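Local coordinates for (S)-ureidoglycine aminohydrolase (Escherichia coli, PDB 1RC6), which catalyses the manganese-dependent hydrolysis of (S)-ureidoglycine to (S)-ureidoglycolate and ammonia, a step by which allantoin is used as a nitrogen source, at residues 20-23 with 24-28; 93-97 with 98-102. All blocks are in the same frame, centred on the assembly; numbering follows the deposited sequence.

How the interactions relate
Interactions 1 and 2 are both beta hairpins, each made by one continuous piece of chain, and they sit on opposite sides of the centre of this two-cupin protein. Their centres are about 35 Å apart and their nearest atoms about 27 Å, so they do not touch. Interaction 1 comes first along the chain; its strands 20-21 and 26-29 form one end of a sheet that continues through 227-230 and 202-208, strands of the second cupin. Interaction 2 pairs strands 91-96 and 99-104 in a different sheet, within the first cupin. The N-terminal hairpin therefore extends a sheet of the second cupin, which probably carries the manganese site, whereas residues 93-102 lie away from it.

Interaction 1. Residues 20-23 with 24-28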
loop_
_atom_site.group_PDB
_atom_site.type_symbol
_atom_site.label_atom_id
_atom_site.label_comp_id
_atom_site.label_asym_id
_atom_site.label_seq_id
_atom_site.Cartn_x
_atom_site.Cartn_y
_atom_site.Cartn_z
ATOM N N ILE A 20 5.784 -17.057 1.190
ATOM C CA ILE A 20 6.946 -17.471 0.418
ATOM C C ILE A 20 7.796 -16.265 0.056
ATOM O O ILE A 20 7.285 -15.154 -0.041
ATOM C CB ILE A 20 6.520 -18.166 -0.884
ATOM C CG1 ILE A 20 7.739 -18.378 -1.791
ATOM C CG2 ILE A 20 5.473 -17.328 -1.603
ATOM C CD1 ILE A 20 8.847 -19.227 -1.165
ATOM N N VAL A 21 9.087 -16.489 -0.158
ATOM C CA VAL A 21 10.003 -15.411 -0.510
ATOM C C VAL A 21 10.988 -15.792 -1.610
ATOM O O VAL A 21 11.410 -16.941 -1.704
ATOM C CB VAL A 21 10.797 -14.957 0.730
ATOM C CG1 VAL A 21 11.929 -14.013 0.325
ATOM C CG2 VAL A 21 9.855 -14.267 1.710
ATOM N N LYS A 22 11.341 -14.817 -2.446
ATOM C CA LYS A 22 12.294 -15.009 -3.538
ATOM C C LYS A 22 13.105 -13.727 -3.745
ATOM O O LYS A 22 13.321 -13.294 -4.879
ATOM C CB LYS A 22 11.572 -15.368 -4.841
ATOM C CG LYS A 22 10.902 -16.731 -4.846
ATOM C CD LYS A 22 11.914 -17.868 -4.893
ATOM C CE LYS A 22 11.211 -19.225 -4.949
ATOM N NZ LYS A 22 12.161 -20.374 -5.057
ATOM N N HIS A 23 13.537 -13.135 -2.632
ATOM C CA HIS A 23 14.336 -11.903 -2.596
ATOM C C HIS A 23 14.670 -11.286 -3.949
ATOM O O HIS A 23 15.293 -11.925 -4.797
ATOM C CB HIS A 23 15.635 -12.160 -1.828
ATOM C CG HIS A 23 15.416 -12.632 -0.425
ATOM N ND1 HIS A 23 15.175 -11.771 0.622
ATOM C CD2 HIS A 23 15.334 -13.883 0.091
ATOM C CE1 HIS A 23 14.950 -12.468 1.721
ATOM N NE2 HIS A 23 15.039 -13.752 1.426
ATOM N N GLY A 24 14.262 -10.034 -4.136
ATOM C CA GLY A 24 14.530 -9.344 -5.384
ATOM C C GLY A 24 13.545 -9.711 -6.479
ATOM O O GLY A 24 13.389 -8.979 -7.461
ATOM N N ASN A 25 12.884 -10.852 -6.322
ATOM C CA ASN A 25 11.913 -11.285 -7.305
ATOM C C ASN A 25 10.513 -11.065 -6.801
ATOM O O ASN A 25 9.749 -10.304 -7.389
ATOM C CB ASN A 25 12.116 -12.750 -7.656
ATOM C CG ASN A 25 12.995 -12.923 -8.867
ATOM O OD1 ASN A 25 13.314 -14.046 -9.269
ATOM N ND2 ASN A 25 13.391 -11.800 -9.472
ATOM N N PHE A 26 10.165 -11.734 -5.715
ATOM C CA PHE A 26 8.840 -11.552 -5.161
ATOM C C PHE A 26 8.758 -12.169 -3.778
ATOM O O PHE A 26 9.644 -12.913 -3.365
ATOM C CB PHE A 26 7.782 -12.153 -6.100
ATOM C CG PHE A 26 7.425 -13.582 -5.790
ATOM C CD1 PHE A 26 6.372 -13.876 -4.929
ATOM C CD2 PHE A 26 8.150 -14.634 -6.352
ATOM C CE1 PHE A 26 6.042 -15.198 -4.627
ATOM C CE2 PHE A 26 7.830 -15.966 -6.058
ATOM C CZ PHE A 26 6.774 -16.247 -5.193
ATOM N N ALA A 27 7.694 -11.837 -3.060
ATOM C CA ALA A 27 7.477 -12.352 -1.717
ATOM C C ALA A 27 6.004 -12.257 -1.390
ATOM O O ALA A 27 5.370 -11.247 -1.671
ATOM C CB ALA A 27 8.264 -11.539 -0.719
ATOM N N LEU A 28 5.455 -13.317 -0.817
ATOM C CA LEU A 28 4.059 -13.321 -0.425
ATOM C C LEU A 28 4.123 -13.303 1.087
ATOM O O LEU A 28 4.710 -14.181 1.702
ATOM C CB LEU A 28 3.355 -14.585 -0.923
ATOM C CG LEU A 28 1.886 -14.847 -0.560
ATOM C CD1 LEU A 28 1.777 -15.153 0.918
ATOM C CD2 LEU A 28 1.030 -13.658 -0.907
#
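Phe-26 spreads its ring beside the aliphatic parts of Lys-22 and Ile-20. CE2 lies 3.4 Å from CG of Lys-22 and CE1 3.7 Å from CG2 of Ile-20, both on the same side of the ring plane. The lysine runs alongside the ring; its CG is placed beside the backbone N (chi1 -68°), and a bend at the next bond leads the ammonium end away. The side chains of Ile-20 and Phe-26 cross at about a right angle. With CG1 of Ile-20 anti to the backbone N (chi1 170°), CG2 reaches both Phe-26 and CB of Leu-28, the latter at 3.5 Å. The backbone is a short beta hairpin ending a seven-stranded sheet; Ala-27 bonds onward to Phe-229 of strand 227-230, within the second cupin. Leu-28 N donates to Ile-20 O and Lys-22 N to Phe-26 O, each at 2.7 Å, while Asn-25 N closes the turn on Lys-22 O. Gly-24 has a positive phi, and a CB there would press on the preceding carbonyl O, which calls for glycine. The Phe-26 side chain also touches Leu-215 and Asp-216 and comes within about 5 Å of that of Gln-236, which probably binds manganese and substrate. Cut back to an alanine, this position would probably leave Ile-20 CG2 and the lysine methylenes without their aromatic neighbour and open a gap beside Leu-215. On the other face, CG2 of Val-21 meets CB of Ala-27 at 4.0 Å.

Interaction 2. Residues 93-97 with 98-102; sequences TAKAE and GKTFA
Ala-94 and Phe-101 are joined by a reciprocal pair of backbone hydrogen bonds: Ala-94 N donates to Phe-101 O at 2.9 Å, and Phe-101 N returns the bond to Ala-94 O at 2.9 Å. Nearer the turn, Lys-99 N reaches Ala-96 O at 2.8 Å, answered by a weak bond from Ala-96 N to Lys-99 O. Between these residues Glu-97 and Gly-98 both take positive phi, which glycine accepts readily. The side chain of Glu-97 leads to the face of Ala-96 and Phe-101, where OE2 is hydrogen-bonded to Ser-115 OG and the chain touches Pro-112 and Leu-146. Outward from the backbone, Phe-101 turns CG beside its own N (chi1 -50°), which carries the ring back along the partner strand. Its edge passes the carbonyls there, CD1 at 3.8 Å from Ala-94 O and CE1 at 4.2 Å from Ala-96 O. The small alanines of this face probably allow strand 107-111 to come close, Ala-94 touching Leu-109 and Ala-96 touching Cys-111. The other face is more polar. The extended chain of Lys-95 runs beside Thr-100, its CE 3.4 Å from OG1, while CG2 of Thr-100 meets CG2 of Thr-93 at 3.9 Å. These features define a tight antiparallel beta hairpin with a two-residue type I' turn, here joining strands 91-96 and 99-104 of the first cupin domain.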
loop_
_atom_site.group_PDB
_atom_site.type_symbol
_atom_site.label_atom_id
_atom_site.label_comp_id
_atom_site.label_asym_id
_atom_site.label_seq_id
_atom_site.Cartn_x
_atom_site.Cartn_y
_atom_site.Cartn_z
ATOM N N THR A 93 -8.056 10.444 11.808
ATOM C CA THR A 93 -7.901 11.873 11.665
ATOM C C THR A 93 -6.440 12.118 11.366
ATOM O O THR A 93 -5.578 11.948 12.223
ATOM C CB THR A 93 -8.301 12.605 12.962
ATOM O OG1 THR A 93 -9.690 12.388 13.208
ATOM C CG2 THR A 93 -8.037 14.101 12.851
ATOM N N ALA A 94 -6.162 12.509 10.136
ATOM C CA ALA A 94 -4.793 12.764 9.734
ATOM C C ALA A 94 -4.516 14.249 9.745
ATOM O O ALA A 94 -5.432 15.066 9.630
ATOM C CB ALA A 94 -4.551 12.205 8.346
ATOM N N LYS A 95 -3.245 14.594 9.879
ATOM C CA LYS A 95 -2.845 15.982 9.887
ATOM C C LYS A 95 -1.517 16.177 9.181
ATOM O O LYS A 95 -0.571 15.423 9.389
ATOM C CB LYS A 95 -2.762 16.500 11.322
ATOM C CG LYS A 95 -4.107 16.568 12.026
ATOM C CD LYS A 95 -4.008 17.243 13.395
ATOM C CE LYS A 95 -5.392 17.519 13.964
ATOM N NZ LYS A 95 -5.334 18.390 15.161
ATOM N N ALA A 96 -1.467 17.196 8.331
ATOM C CA ALA A 96 -0.261 17.535 7.577
ATOM C C ALA A 96 -0.401 18.931 6.971
ATOM O O ALA A 96 -1.512 19.385 6.683
ATOM C CB ALA A 96 -0.011 16.508 6.465
ATOM N N GLU A 97 0.737 19.593 6.785
ATOM C CA GLU A 97 0.775 20.930 6.220
ATOM C C GLU A 97 -0.313 21.830 6.824
ATOM O O GLU A 97 -1.041 22.526 6.111
ATOM C CB GLU A 97 0.636 20.854 4.696
ATOM C CG GLU A 97 1.701 19.980 4.050
ATOM C CD GLU A 97 1.821 20.184 2.556
ATOM O OE1 GLU A 97 0.787 20.311 1.879
ATOM O OE2 GLU A 97 2.954 20.198 2.049
ATOM N N GLY A 98 -0.422 21.788 8.149
ATOM C CA GLY A 98 -1.386 22.605 8.850
ATOM C C GLY A 98 -2.846 22.283 8.653
ATOM O O GLY A 98 -3.687 22.921 9.280
ATOM N N LYS A 99 -3.182 21.319 7.804
ATOM C CA LYS A 99 -4.592 21.003 7.602
ATOM C C LYS A 99 -4.981 19.760 8.378
ATOM O O LYS A 99 -4.136 19.113 8.994
ATOM C CB LYS A 99 -4.886 20.795 6.121
ATOM C CG LYS A 99 -4.346 21.888 5.222
ATOM C CD LYS A 99 -4.564 21.528 3.772
ATOM C CE LYS A 99 -3.640 22.312 2.855
ATOM N NZ LYS A 99 -3.755 21.813 1.444
ATOM N N THR A 100 -6.269 19.431 8.347
ATOM C CA THR A 100 -6.799 18.258 9.043
ATOM C C THR A 100 -7.701 17.495 8.092
ATOM O O THR A 100 -8.458 18.099 7.350
ATOM C CB THR A 100 -7.640 18.652 10.279
ATOM O OG1 THR A 100 -6.781 19.151 11.308
ATOM C CG2 THR A 100 -8.401 17.451 10.814
ATOM N N PHE A 101 -7.628 16.169 8.115
ATOM C CA PHE A 101 -8.465 15.369 7.235
ATOM C C PHE A 101 -9.178 14.267 8.007
ATOM O O PHE A 101 -8.563 13.544 8.787
ATOM C CB PHE A 101 -7.618 14.756 6.121
ATOM C CG PHE A 101 -6.730 15.747 5.417
ATOM C CD1 PHE A 101 -5.510 16.113 5.961
ATOM C CD2 PHE A 101 -7.129 16.326 4.215
ATOM C CE1 PHE A 101 -4.688 17.047 5.317
ATOM C CE2 PHE A 101 -6.331 17.254 3.566
ATOM C CZ PHE A 101 -5.100 17.617 4.120
ATOM N N ALA A 102 -10.483 14.162 7.796
ATOM C CA ALA A 102 -11.277 13.142 8.456
ATOM C C ALA A 102 -11.397 12.037 7.423
ATOM O O ALA A 102 -12.238 12.099 6.522
ATOM C CB ALA A 102 -12.655 13.689 8.824
#